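Local coordinates for protein 2-dehydro-3-deoxy-D-arabinonate dehydratase (Sulfolobus solfataricus, PDB 2Q18) that catalyses the dehydration of 2-dehydro-3-deoxy-D-arabinonate to 2,5-dioxopentanoate in a pentose oxidation pathway, as a homotetrameric, metal-dependent lyase of the FAH family, at residues Y239-D243 with N244-D248; V193-S197 with D198-N202; V165-R168 with D169-A172. All coordinates share one frame; numbering follows the deposited sequence.

Contact 1: residues Y239-D243 with N244-D248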
# COMPACT_ATOMS: atom_id res chain seq x y z
N TYR A 239 18.09 -26.45 16.07
CA TYR A 239 19.17 -25.51 16.38
C TYR A 239 19.04 -24.18 15.63
O TYR A 239 19.51 -23.15 16.12
CB TYR A 239 20.54 -26.15 16.17
CG TYR A 239 20.94 -27.09 17.29
CD1 TYR A 239 20.46 -28.40 17.33
CD2 TYR A 239 21.77 -26.65 18.32
CE1 TYR A 239 20.82 -29.26 18.38
CE2 TYR A 239 22.13 -27.50 19.37
CZ TYR A 239 21.65 -28.80 19.39
OH TYR A 239 22.00 -29.64 20.42
N LEU A 240 18.42 -24.21 14.45
CA LEU A 240 18.15 -22.99 13.69
C LEU A 240 17.22 -22.04 14.45
O LEU A 240 17.52 -20.85 14.57
CB LEU A 240 17.55 -23.31 12.31
CG LEU A 240 16.99 -22.13 11.50
CD1 LEU A 240 18.07 -21.09 11.22
CD2 LEU A 240 16.33 -22.58 10.21
N ILE A 241 16.11 -22.57 14.94
CA ILE A 241 15.05 -21.74 15.54
C ILE A 241 15.25 -21.44 17.03
O ILE A 241 14.52 -20.62 17.59
CB ILE A 241 13.63 -22.32 15.27
CG1 ILE A 241 13.41 -23.63 16.03
CG2 ILE A 241 13.40 -22.49 13.77
CD1 ILE A 241 11.97 -24.14 16.00
N ARG A 242 16.23 -22.09 17.65
CA ARG A 242 16.51 -21.88 19.08
C ARG A 242 16.86 -20.43 19.38
O ARG A 242 17.89 -19.93 18.91
CB ARG A 242 17.63 -22.80 19.57
CG ARG A 242 17.93 -22.64 21.05
CD ARG A 242 19.02 -23.59 21.51
NE ARG A 242 18.57 -24.98 21.52
CZ ARG A 242 19.34 -26.01 21.89
NH1 ARG A 242 20.60 -25.80 22.26
NH2 ARG A 242 18.85 -27.24 21.87
N ASP A 243 16.00 -19.77 20.15
CA ASP A 243 16.16 -18.35 20.52
C ASP A 243 16.28 -17.44 19.29
O ASP A 243 16.79 -16.31 19.39
CB ASP A 243 17.35 -18.17 21.47
CG ASP A 243 17.20 -18.97 22.76
OD1 ASP A 243 16.06 -19.11 23.25
OD2 ASP A 243 18.22 -19.46 23.27
N ASN A 244 15.80 -17.93 18.16
CA ASN A 244 16.05 -17.30 16.87
C ASN A 244 14.82 -17.41 15.98
O ASN A 244 14.65 -18.40 15.27
CB ASN A 244 17.28 -17.94 16.20
CG ASN A 244 17.70 -17.24 14.92
OD1 ASN A 244 17.59 -16.02 14.80
ND2 ASN A 244 18.20 -18.02 13.96
N PRO A 245 13.95 -16.39 16.02
CA PRO A 245 12.71 -16.45 15.24
C PRO A 245 13.01 -16.39 13.75
O PRO A 245 13.88 -15.64 13.31
CB PRO A 245 11.96 -15.19 15.68
CG PRO A 245 13.01 -14.26 16.17
CD PRO A 245 14.07 -15.14 16.78
N ILE A 246 12.30 -17.21 12.98
CA ILE A 246 12.41 -17.19 11.52
C ILE A 246 11.04 -16.89 10.91
O ILE A 246 10.02 -17.33 11.43
CB ILE A 246 13.00 -18.51 10.96
CG1 ILE A 246 12.19 -19.73 11.44
CG2 ILE A 246 14.49 -18.65 11.36
CD1 ILE A 246 12.33 -20.96 10.56
N PRO A 247 11.02 -16.11 9.82
CA PRO A 247 9.75 -15.83 9.14
C PRO A 247 9.22 -17.01 8.33
O PRO A 247 9.99 -17.91 7.98
CB PRO A 247 10.08 -14.65 8.23
CG PRO A 247 11.55 -14.74 8.01
CD PRO A 247 12.15 -15.40 9.19
N ASP A 248 7.92 -16.99 8.03
CA ASP A 248 7.32 -17.98 7.14
C ASP A 248 8.00 -17.92 5.77
O ASP A 248 8.24 -16.83 5.25
CB ASP A 248 5.82 -17.73 6.98
CG ASP A 248 5.05 -17.87 8.28
OD1 ASP A 248 5.39 -18.75 9.11
OD2 ASP A 248 4.09 -17.09 8.47

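Contact 2: residues V193-S197 with D198-N202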
# COMPACT_ATOMS: atom_id res chain seq x y z
N VAL A 193 11.15 -25.85 -8.58
CA VAL A 193 9.87 -25.93 -7.89
C VAL A 193 10.07 -26.11 -6.39
O VAL A 193 11.15 -26.49 -5.93
CB VAL A 193 9.00 -27.12 -8.40
CG1 VAL A 193 8.55 -26.90 -9.85
CG2 VAL A 193 9.74 -28.46 -8.26
N ILE A 194 9.01 -25.82 -5.63
CA ILE A 194 8.92 -26.30 -4.26
C ILE A 194 7.87 -27.39 -4.25
O ILE A 194 6.75 -27.17 -4.71
CB ILE A 194 8.55 -25.18 -3.27
CG1 ILE A 194 9.69 -24.16 -3.18
CG2 ILE A 194 8.23 -25.76 -1.88
CD1 ILE A 194 9.25 -22.80 -2.70
N VAL A 195 8.23 -28.56 -3.76
CA VAL A 195 7.28 -29.66 -3.68
C VAL A 195 6.72 -29.74 -2.27
O VAL A 195 7.46 -29.60 -1.29
CB VAL A 195 7.88 -31.02 -4.14
CG1 VAL A 195 8.55 -30.88 -5.52
CG2 VAL A 195 8.86 -31.59 -3.12
N THR A 196 5.41 -29.94 -2.16
CA THR A 196 4.78 -30.10 -0.85
C THR A 196 5.28 -31.39 -0.20
O THR A 196 5.75 -32.30 -0.89
CB THR A 196 3.25 -30.08 -0.94
OG1 THR A 196 2.80 -31.05 -1.90
CG2 THR A 196 2.77 -28.70 -1.37
N SER A 197 5.17 -31.44 1.12
CA SER A 197 5.73 -32.53 1.92
C SER A 197 5.22 -33.91 1.50
O SER A 197 5.97 -34.89 1.57
CB SER A 197 5.46 -32.28 3.40
OG SER A 197 6.27 -33.11 4.21
N ASP A 198 3.97 -33.99 1.06
CA ASP A 198 3.37 -35.25 0.61
C ASP A 198 3.90 -35.75 -0.74
O ASP A 198 3.60 -36.87 -1.15
CB ASP A 198 1.83 -35.14 0.58
CG ASP A 198 1.32 -34.04 -0.35
OD1 ASP A 198 0.08 -33.86 -0.42
OD2 ASP A 198 2.13 -33.36 -1.01
N GLU A 199 4.68 -34.92 -1.43
CA GLU A 199 5.31 -35.32 -2.69
C GLU A 199 6.59 -36.12 -2.43
O GLU A 199 7.11 -36.78 -3.33
CB GLU A 199 5.62 -34.10 -3.57
CG GLU A 199 4.39 -33.30 -4.01
CD GLU A 199 3.68 -33.88 -5.22
OE1 GLU A 199 4.16 -34.88 -5.80
OE2 GLU A 199 2.62 -33.34 -5.61
N ILE A 200 7.09 -36.05 -1.20
CA ILE A 200 8.30 -36.79 -0.81
C ILE A 200 8.01 -37.71 0.38
O ILE A 200 7.97 -37.27 1.54
CB ILE A 200 9.50 -35.84 -0.53
CG1 ILE A 200 9.92 -35.14 -1.83
CG2 ILE A 200 10.68 -36.61 0.06
CD1 ILE A 200 11.17 -34.29 -1.73
N LYS A 201 7.80 -38.99 0.08
CA LYS A 201 7.50 -40.00 1.10
C LYS A 201 8.64 -40.16 2.11
O LYS A 201 8.40 -40.29 3.31
CB LYS A 201 7.17 -41.35 0.45
CG LYS A 201 5.81 -41.40 -0.26
CD LYS A 201 4.65 -41.42 0.73
CE LYS A 201 3.30 -41.24 0.04
NZ LYS A 201 2.94 -42.40 -0.82
N ASN A 202 9.87 -40.14 1.60
CA ASN A 202 11.05 -40.26 2.45
C ASN A 202 12.16 -39.32 1.99
O ASN A 202 12.83 -39.59 0.98
CB ASN A 202 11.54 -41.72 2.46
CG ASN A 202 12.62 -41.97 3.51
OD1 ASN A 202 13.08 -41.06 4.20
ND2 ASN A 202 13.04 -43.23 3.62

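Contact 3: residues V165-R168 with D169-A172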
# COMPACT_ATOMS: atom_id res chain seq x y z
N VAL A 165 26.36 -21.91 -3.20
CA VAL A 165 27.58 -21.54 -3.93
C VAL A 165 28.62 -21.01 -2.94
O VAL A 165 28.36 -20.05 -2.20
CB VAL A 165 27.30 -20.51 -5.05
CG1 VAL A 165 28.52 -20.32 -5.94
CG2 VAL A 165 26.10 -20.94 -5.90
N SER A 166 29.80 -21.64 -2.93
CA SER A 166 30.78 -21.43 -1.87
C SER A 166 32.18 -21.13 -2.38
O SER A 166 32.75 -21.93 -3.14
CB SER A 166 30.82 -22.65 -0.95
OG SER A 166 29.52 -23.03 -0.55
N ALA A 167 32.74 -20.00 -1.96
CA ALA A 167 34.13 -19.67 -2.26
C ALA A 167 35.05 -20.47 -1.33
O ALA A 167 35.53 -19.97 -0.31
CB ALA A 167 34.37 -18.18 -2.11
N ARG A 168 35.25 -21.73 -1.70
CA ARG A 168 35.97 -22.70 -0.87
C ARG A 168 37.40 -22.27 -0.50
O ARG A 168 37.90 -22.64 0.57
CB ARG A 168 35.97 -24.08 -1.53
CG ARG A 168 34.61 -24.76 -1.60
CD ARG A 168 34.14 -25.28 -0.23
NE ARG A 168 35.21 -25.99 0.49
CZ ARG A 168 35.59 -27.24 0.24
NH1 ARG A 168 34.99 -27.95 -0.71
NH2 ARG A 168 36.57 -27.78 0.94
N ASP A 169 38.04 -21.50 -1.37
CA ASP A 169 39.40 -21.02 -1.10
C ASP A 169 39.44 -20.02 0.05
O ASP A 169 40.35 -20.07 0.88
CB ASP A 169 40.06 -20.44 -2.36
CG ASP A 169 39.25 -19.31 -2.99
OD1 ASP A 169 38.00 -19.36 -2.96
OD2 ASP A 169 39.88 -18.37 -3.53
N LEU A 170 38.45 -19.13 0.11
CA LEU A 170 38.36 -18.14 1.19
C LEU A 170 38.10 -18.82 2.53
O LEU A 170 38.68 -18.45 3.55
CB LEU A 170 37.30 -17.07 0.89
CG LEU A 170 37.45 -16.24 -0.40
CD1 LEU A 170 36.43 -15.10 -0.44
CD2 LEU A 170 38.86 -15.70 -0.58
N GLU A 171 37.24 -19.84 2.52
CA GLU A 171 36.94 -20.65 3.69
C GLU A 171 38.18 -21.40 4.21
O GLU A 171 38.43 -21.44 5.42
CB GLU A 171 35.82 -21.64 3.37
CG GLU A 171 35.61 -22.70 4.44
CD GLU A 171 34.53 -23.71 4.09
OE1 GLU A 171 34.06 -23.73 2.93
OE2 GLU A 171 34.16 -24.49 4.99
N ALA A 172 38.94 -22.00 3.29
CA ALA A 172 40.14 -22.77 3.63
C ALA A 172 41.22 -21.87 4.23
O ALA A 172 41.99 -22.30 5.09
CB ALA A 172 40.67 -23.50 2.40

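Contact 1: residues Y239-D243 with N244-D248
Leu240 O lies close to the plane of the Asn244 carboxamide (15° out of it) and takes a hydrogen bond from Asn244 ND2 at 3.0 Å, ND2 arriving almost head-on to the carbonyl. With CG anti to its own backbone N (chi1 -174°), the amide is carried back over the helix end. Its other end, OD1, takes a hydrogen bond from Arg123 NE of the second subunit, and this double grip fixes the rotation of the amide. A second flat pair lies within 239-243, where Arg242 NH2 sits 4.0 Å above one face of the Tyr239 ring, offset toward its rim; Arg242 NH1 goes on to a salt bridge with Asp136 of the second subunit. The chain leaves helix 233-241 through a type II beta turn from Ile241 to Asn244, closed by Asn244 N to Ile241 O at 3.0 Å, with Asp243 at a positive phi (56°). With an alanine here in place of the asparagine, Leu240 O would probably lose its side-chain donor and Arg123 NE of the second subunit this acceptor. Past the turn the chain doubles back, and Ile246 returns to the helix: its CD1 packs at 3.7 Å on Ile241 CG2, while its CG2 branch lies 4.3 Å from Leu240 CG. Leu150 of strand 140-150 touches both Leu240 and Ile246, and Trp77 of strand 76-80 packs on Leu240 and Asn244.

Contact 2: residues V193-S197 with D198-N202
Val195 and Ile200 form the tight, apolar side of this contact: Val195 CG2 lies 3.8 Å from Ile200 CD1, the two side chains crossing at about a right angle. Beside them Val195 CB rests 3.9 Å from Glu199 CB, and the aliphatic root of the glutamate adds to the apolar patch. Tyr159 of the neighbouring strand 156-167 packs on both Val195 and Ile200. The chain here leaves strand 188-195 through a short 3-10 turn, whose i to i+3 bonds run from Glu199 N to Thr196 O at 2.9 Å and from Ile200 N to Ser197 O at 3.2 Å; by this turn the strand hands over to the loop leading to strand 207-214. On the polar side Thr196 OG1 donates a short hydrogen bond of 2.6 Å to Asp198 OD2, reaching the syn side of the carboxylate 21° out of its plane. The two side chains lie next to each other and point the same way, since Asp198 CG stands between its backbone N and carbonyl carbon (chi1 60°) and turns back over the start of the turn. Asp198 OD1 is held in addition by Tyr37 OH and by a salt bridge to Lys41 NZ. The N-terminal Met1 N bonds both Thr196 OG1 and Glu199 OE2, and chi1 of -62° sets Glu199 CG 3.5 Å from Thr196 OG1. Further along, the chain loosens toward solvent, where the exposed Lys201 and Asn202 turn their CB atoms away from 193-197.

Contact 3: residues V165-R168 with D169-A172
Ala167 is the N-cap of helix 168-173, directly after strand 156-167, which carries the magnesium ligand Asp164. The junction is sharp. Ala167 is the centre of an inverse gamma turn, with a weak bond from Arg168 N to Ser166 O at 2.9 Å. Its own carbonyl oxygen then opens the helix by receiving two weak bonds, from Leu170 N and, at 3.3 Å, from Glu171 N. The next bond, Ala172 N to Arg168 O at 3.0 Å, is a regular helical one. On the buried side the methyl of Ala167 meets Leu170, and Ala167 CB lies 4.0 Å from Leu170 CG. Asp169 folds its carboxylate back toward the start of the helix, CG standing between backbone N and carbonyl carbon (chi1 57°), and its two oxygens bond Ser137 OG and Glu138 N. On the active-site side Arg168 packs on Glu143, another magnesium ligand, and Glu171 lies near the substrate-binding Lys182, with OE2 bonded to Tyr104 OH; a phosphate ion, probably from the crystallisation liquor, has its nearest atom about 3 Å from the Glu171 side chain. Arg168, bent at chi2 and chi3, lies alongside the extended Glu171, and the two form a long salt bridge: Arg168 NE is 3.5 Å from Glu171 OE1, with the guanidinium and carboxylate planes turned 64° against each other.

All three contacts are local, at the ends of helices or strands, each partly buried, but they sit in different surroundings. Contact 1 follows a helix at a subunit interface, where its polar side chains are shared with a second copy. Contact 2 touches no other chain and lies away from the annotated sites; Met1, Tyr37 of helix 30-40 and Lys41 supply partners for its polar side chains. Contact 3 borders the metal and substrate site, with a charged pair on one side and apolar packing on the other. Contacts 2 and 3 stem from the neighbouring strands 188-195 and 156-167, yet lie on opposite sides of the chain's centre, their own centres 31 Å apart.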